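Local coordinates for protein methyltransferase FkbM (Methylobacillus flagellatus KT, PDB 2PY6) that probably transfers methyl groups as a member of the FkbM methyltransferase family, though its substrate is not established, at residues F224-A235 with I332-I343. Residues are numbered along the deposited sequence; the frame is centred on the assembly and turned at random.
Sequences FSDSEKMVDCGA and IDDAPTFIKMDI
Parallel strands 229-233 and 338-341 lie next to each other at the middle of the Rossmann-like sheet of the methyltransferase domain, pairing Val-231 with Ile-339 and Cys-233 with Met-341. Val-231 bonds to the residues on either side of Ile-339, as in a parallel ladder: its N donates to Phe-338 O (2.9 Å) and its O accepts from Lys-340 N. Toward the C-terminal ends of the strands, the side on which class I methyltransferases typically bind cofactor, Lys-340 turns at chi2 (-90°) and runs alongside Asp-232. Its NZ forms a salt bridge with Asp-232 OD1 at 2.8 Å, nearly in line with the C-O bond, and comes down on Gly-234 O, also at 2.8 Å, from above the carbonyl plane. A methionine in its place would probably leave the buried Asp-232 carboxylate without its countercharge and the turn at Gly-234 less firmly held. On the same face, CE1 of Phe-224 points at the centre of the Phe-338 ring in a T-shaped stack (planes at 81°), while SE of selenomethionine Met-230 lies at the edge of that ring in a Met-aromatic contact. Near the N-terminal end of the pair, Thr-337 OG1 accepts from Lys-229 N (2.7 Å) and donates to Glu-228 OE1, reaching it from above the carboxylate plane; Lys-364 pairs with the other oxygen, OE2. On the opposite face Val-231 CG2 packs against Ile-332 CG2 (3.7 Å). Strands 254-258 and 364-368 flank the pair, and helix 347-352 packs on Met-341 and Ile-343.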
loop_
_atom_site.group_PDB
_atom_site.type_symbol
_atom_site.label_atom_id
_atom_site.label_comp_id
_atom_site.label_asym_id
_atom_site.label_seq_id
_atom_site.Cartn_x
_atom_site.Cartn_y
_atom_site.Cartn_z
ATOM N N PHE A 224 -23.026 29.634 7.392
ATOM C CA PHE A 224 -23.940 28.922 6.555
ATOM C C PHE A 224 -25.179 28.599 7.403
ATOM O O PHE A 224 -25.063 28.193 8.558
ATOM C CB PHE A 224 -23.299 27.655 6.001
ATOM C CG PHE A 224 -22.091 27.918 5.158
ATOM C CD1 PHE A 224 -22.215 28.214 3.809
ATOM C CD2 PHE A 224 -20.833 27.914 5.717
ATOM C CE1 PHE A 224 -21.112 28.499 3.037
ATOM C CE2 PHE A 224 -19.717 28.193 4.950
ATOM C CZ PHE A 224 -19.858 28.487 3.601
ATOM N N SER A 225 -26.364 28.779 6.819
ATOM C CA SER A 225 -27.595 28.479 7.485
ATOM C C SER A 225 -27.994 27.058 7.097
ATOM O O SER A 225 -27.251 26.335 6.429
ATOM C CB SER A 225 -28.663 29.451 7.021
ATOM O OG SER A 225 -28.987 29.142 5.691
ATOM N N ASP A 226 -29.184 26.666 7.511
ATOM C CA ASP A 226 -29.744 25.367 7.128
ATOM C C ASP A 226 -30.607 25.402 5.831
ATOM O O ASP A 226 -31.224 24.400 5.467
ATOM C CB ASP A 226 -30.547 24.806 8.317
ATOM C CG ASP A 226 -31.794 25.633 8.653
ATOM O OD1 ASP A 226 -31.962 26.771 8.125
ATOM O OD2 ASP A 226 -32.604 25.134 9.475
ATOM N N SER A 227 -30.615 26.541 5.125
ATOM C CA SER A 227 -31.441 26.724 3.940
ATOM C C SER A 227 -30.625 27.324 2.800
ATOM O O SER A 227 -31.126 28.136 2.002
ATOM C CB SER A 227 -32.559 27.702 4.268
ATOM O OG SER A 227 -33.170 27.344 5.473
ATOM N N GLU A 228 -29.373 26.918 2.699
ATOM C CA GLU A 228 -28.510 27.488 1.682
ATOM C C GLU A 228 -28.937 27.037 0.287
ATOM O O GLU A 228 -29.459 25.949 0.126
ATOM C CB GLU A 228 -27.060 27.101 1.949
ATOM C CG GLU A 228 -26.500 27.694 3.270
ATOM C CD GLU A 228 -26.024 29.126 3.146
ATOM O OE1 GLU A 228 -25.722 29.577 2.022
ATOM O OE2 GLU A 228 -25.881 29.806 4.187
ATOM N N LYS A 229 -28.693 27.917 -0.683
ATOM C CA LYS A 229 -28.907 27.685 -2.103
ATOM C C LYS A 229 -27.561 28.004 -2.731
ATOM O O LYS A 229 -27.170 29.180 -2.873
ATOM C CB LYS A 229 -30.065 28.533 -2.665
ATOM C CG LYS A 229 -31.460 28.201 -2.033
ATOM C CD LYS A 229 -32.519 29.282 -2.359
ATOM C CE LYS A 229 -33.931 28.895 -1.855
ATOM N NZ LYS A 229 -35.007 29.971 -1.984
HETATM N N MSE A 230 -26.830 26.933 -3.036
HETATM C CA MSE A 230 -25.461 27.025 -3.553
HETATM C C MSE A 230 -25.265 26.791 -5.053
HETATM O O MSE A 230 -25.732 25.774 -5.600
HETATM C CB MSE A 230 -24.574 25.980 -2.812
HETATM C CG MSE A 230 -23.174 26.038 -3.229
HETATM SE SE MSE A 230 -21.869 24.952 -2.344
HETATM C CE MSE A 230 -22.446 23.290 -2.651
ATOM N N VAL A 231 -24.576 27.741 -5.699
ATOM C CA VAL A 231 -24.120 27.569 -7.070
ATOM C C VAL A 231 -22.691 27.029 -6.897
ATOM O O VAL A 231 -21.782 27.696 -6.354
ATOM C CB VAL A 231 -24.147 28.879 -7.899
ATOM C CG1 VAL A 231 -23.616 28.660 -9.315
ATOM C CG2 VAL A 231 -25.560 29.453 -7.940
ATOM N N ASP A 232 -22.522 25.778 -7.305
ATOM C CA ASP A 232 -21.227 25.091 -7.249
ATOM C C ASP A 232 -20.652 25.174 -8.669
ATOM O O ASP A 232 -20.854 24.301 -9.520
ATOM C CB ASP A 232 -21.452 23.672 -6.761
ATOM C CG ASP A 232 -20.198 22.858 -6.697
ATOM O OD1 ASP A 232 -19.115 23.356 -7.067
ATOM O OD2 ASP A 232 -20.324 21.688 -6.292
ATOM N N CYS A 233 -19.914 26.254 -8.903
ATOM C CA CYS A 233 -19.379 26.564 -10.207
ATOM C C CYS A 233 -17.978 25.959 -10.311
ATOM O O CYS A 233 -17.055 26.376 -9.595
ATOM C CB CYS A 233 -19.429 28.095 -10.392
ATOM S SG CYS A 233 -19.057 28.653 -12.008
ATOM N N GLY A 234 -17.846 24.974 -11.203
ATOM C CA GLY A 234 -16.640 24.153 -11.366
ATOM C C GLY A 234 -16.767 23.021 -10.341
ATOM O O GLY A 234 -15.918 22.860 -9.475
ATOM N N ALA A 235 -17.848 22.247 -10.434
ATOM C CA ALA A 235 -18.174 21.194 -9.445
ATOM C C ALA A 235 -17.228 19.990 -9.398
ATOM O O ALA A 235 -17.226 19.293 -8.399
ATOM C CB ALA A 235 -19.606 20.748 -9.568
ATOM N N ILE A 332 -29.450 28.943 -13.288
ATOM C CA ILE A 332 -30.206 28.807 -12.040
ATOM C C ILE A 332 -31.618 29.350 -12.177
ATOM O O ILE A 332 -31.909 30.088 -13.131
ATOM C CB ILE A 332 -29.463 29.467 -10.825
ATOM C CG1 ILE A 332 -29.420 30.995 -10.887
ATOM C CG2 ILE A 332 -28.055 28.881 -10.679
ATOM C CD1 ILE A 332 -28.561 31.615 -9.787
ATOM N N ASP A 333 -32.489 28.965 -11.233
ATOM C CA ASP A 333 -33.893 29.351 -11.269
ATOM C C ASP A 333 -34.376 29.925 -9.944
ATOM O O ASP A 333 -35.559 29.913 -9.671
ATOM C CB ASP A 333 -34.767 28.150 -11.667
ATOM C CG ASP A 333 -34.566 26.946 -10.741
ATOM O OD1 ASP A 333 -33.746 27.001 -9.788
ATOM O OD2 ASP A 333 -35.252 25.940 -10.966
ATOM N N ASP A 334 -33.451 30.440 -9.143
ATOM C CA ASP A 334 -33.780 30.998 -7.860
ATOM C C ASP A 334 -32.591 31.842 -7.427
ATOM O O ASP A 334 -31.490 31.755 -7.995
ATOM C CB ASP A 334 -34.067 29.884 -6.849
ATOM C CG ASP A 334 -34.863 30.367 -5.625
ATOM O OD1 ASP A 334 -35.198 31.568 -5.535
ATOM O OD2 ASP A 334 -35.157 29.540 -4.740
ATOM N N ALA A 335 -32.840 32.676 -6.431
ATOM C CA ALA A 335 -31.858 33.520 -5.837
ATOM C C ALA A 335 -30.924 32.667 -4.956
ATOM O O ALA A 335 -31.393 31.946 -4.035
ATOM C CB ALA A 335 -32.558 34.595 -5.020
ATOM N N PRO A 336 -29.602 32.694 -5.267
ATOM C CA PRO A 336 -28.673 31.933 -4.447
ATOM C C PRO A 336 -28.269 32.686 -3.184
ATOM O O PRO A 336 -28.419 33.908 -3.084
ATOM C CB PRO A 336 -27.460 31.724 -5.370
ATOM C CG PRO A 336 -27.443 32.897 -6.249
ATOM C CD PRO A 336 -28.903 33.389 -6.371
ATOM N N THR A 337 -27.809 31.916 -2.217
ATOM C CA THR A 337 -27.285 32.415 -0.961
ATOM C C THR A 337 -25.755 32.271 -0.923
ATOM O O THR A 337 -25.118 32.891 -0.091
ATOM C CB THR A 337 -27.892 31.610 0.230
ATOM O OG1 THR A 337 -27.523 30.226 0.134
ATOM C CG2 THR A 337 -29.434 31.719 0.256
ATOM N N PHE A 338 -25.183 31.479 -1.840
ATOM C CA PHE A 338 -23.757 31.207 -1.876
ATOM C C PHE A 338 -23.306 30.823 -3.272
ATOM O O PHE A 338 -23.944 29.993 -3.932
ATOM C CB PHE A 338 -23.455 30.058 -0.889
ATOM C CG PHE A 338 -22.008 29.668 -0.798
ATOM C CD1 PHE A 338 -21.015 30.630 -0.581
ATOM C CD2 PHE A 338 -21.640 28.338 -0.808
ATOM C CE1 PHE A 338 -19.700 30.289 -0.473
ATOM C CE2 PHE A 338 -20.303 27.976 -0.699
ATOM C CZ PHE A 338 -19.327 28.950 -0.528
ATOM N N ILE A 339 -22.238 31.470 -3.740
ATOM C CA ILE A 339 -21.590 31.092 -4.996
ATOM C C ILE A 339 -20.108 30.720 -4.721
ATOM O O ILE A 339 -19.294 31.543 -4.256
ATOM C CB ILE A 339 -21.706 32.163 -6.126
ATOM C CG1 ILE A 339 -23.173 32.480 -6.427
ATOM C CG2 ILE A 339 -21.015 31.658 -7.444
ATOM C CD1 ILE A 339 -23.386 33.732 -7.218
ATOM N N LYS A 340 -19.812 29.445 -4.949
ATOM C CA LYS A 340 -18.467 28.907 -4.890
ATOM C C LYS A 340 -18.016 28.882 -6.340
ATOM O O LYS A 340 -18.809 28.477 -7.219
ATOM C CB LYS A 340 -18.463 27.501 -4.291
ATOM C CG LYS A 340 -17.101 26.708 -4.506
ATOM C CD LYS A 340 -17.149 25.915 -5.819
ATOM C CE LYS A 340 -15.986 25.129 -6.091
ATOM N NZ LYS A 340 -16.392 24.019 -6.948
HETATM N N MSE A 341 -16.782 29.310 -6.604
HETATM C CA MSE A 341 -16.261 29.365 -7.961
HETATM C C MSE A 341 -14.796 28.953 -8.026
HETATM O O MSE A 341 -13.926 29.563 -7.366
HETATM C CB MSE A 341 -16.406 30.764 -8.541
HETATM C CG MSE A 341 -16.117 30.839 -10.041
HETATM SE SE MSE A 341 -16.290 32.562 -10.826
HETATM C CE MSE A 341 -18.092 32.670 -10.848
ATOM N N ASP A 342 -14.541 27.914 -8.828
ATOM C CA ASP A 342 -13.203 27.467 -9.144
ATOM C C ASP A 342 -13.265 26.836 -10.534
ATOM O O ASP A 342 -13.540 25.644 -10.649
ATOM C CB ASP A 342 -12.705 26.439 -8.150
ATOM C CG ASP A 342 -11.269 26.003 -8.422
ATOM O OD1 ASP A 342 -10.540 26.622 -9.239
ATOM O OD2 ASP A 342 -10.875 25.015 -7.804
ATOM N N ILE A 343 -12.977 27.628 -11.569
ATOM C CA ILE A 343 -13.087 27.149 -12.961
ATOM C C ILE A 343 -11.830 27.307 -13.790
ATOM O O ILE A 343 -10.952 28.091 -13.452
ATOM C CB ILE A 343 -14.337 27.803 -13.660
ATOM C CG1 ILE A 343 -14.208 29.323 -13.778
ATOM C CG2 ILE A 343 -15.592 27.472 -12.828
ATOM C CD1 ILE A 343 -15.221 29.984 -14.727
HETATM O O HOH W 1 -13.139 23.072 -9.838
HETATM O O HOH W 2 -15.621 20.915 -6.091
#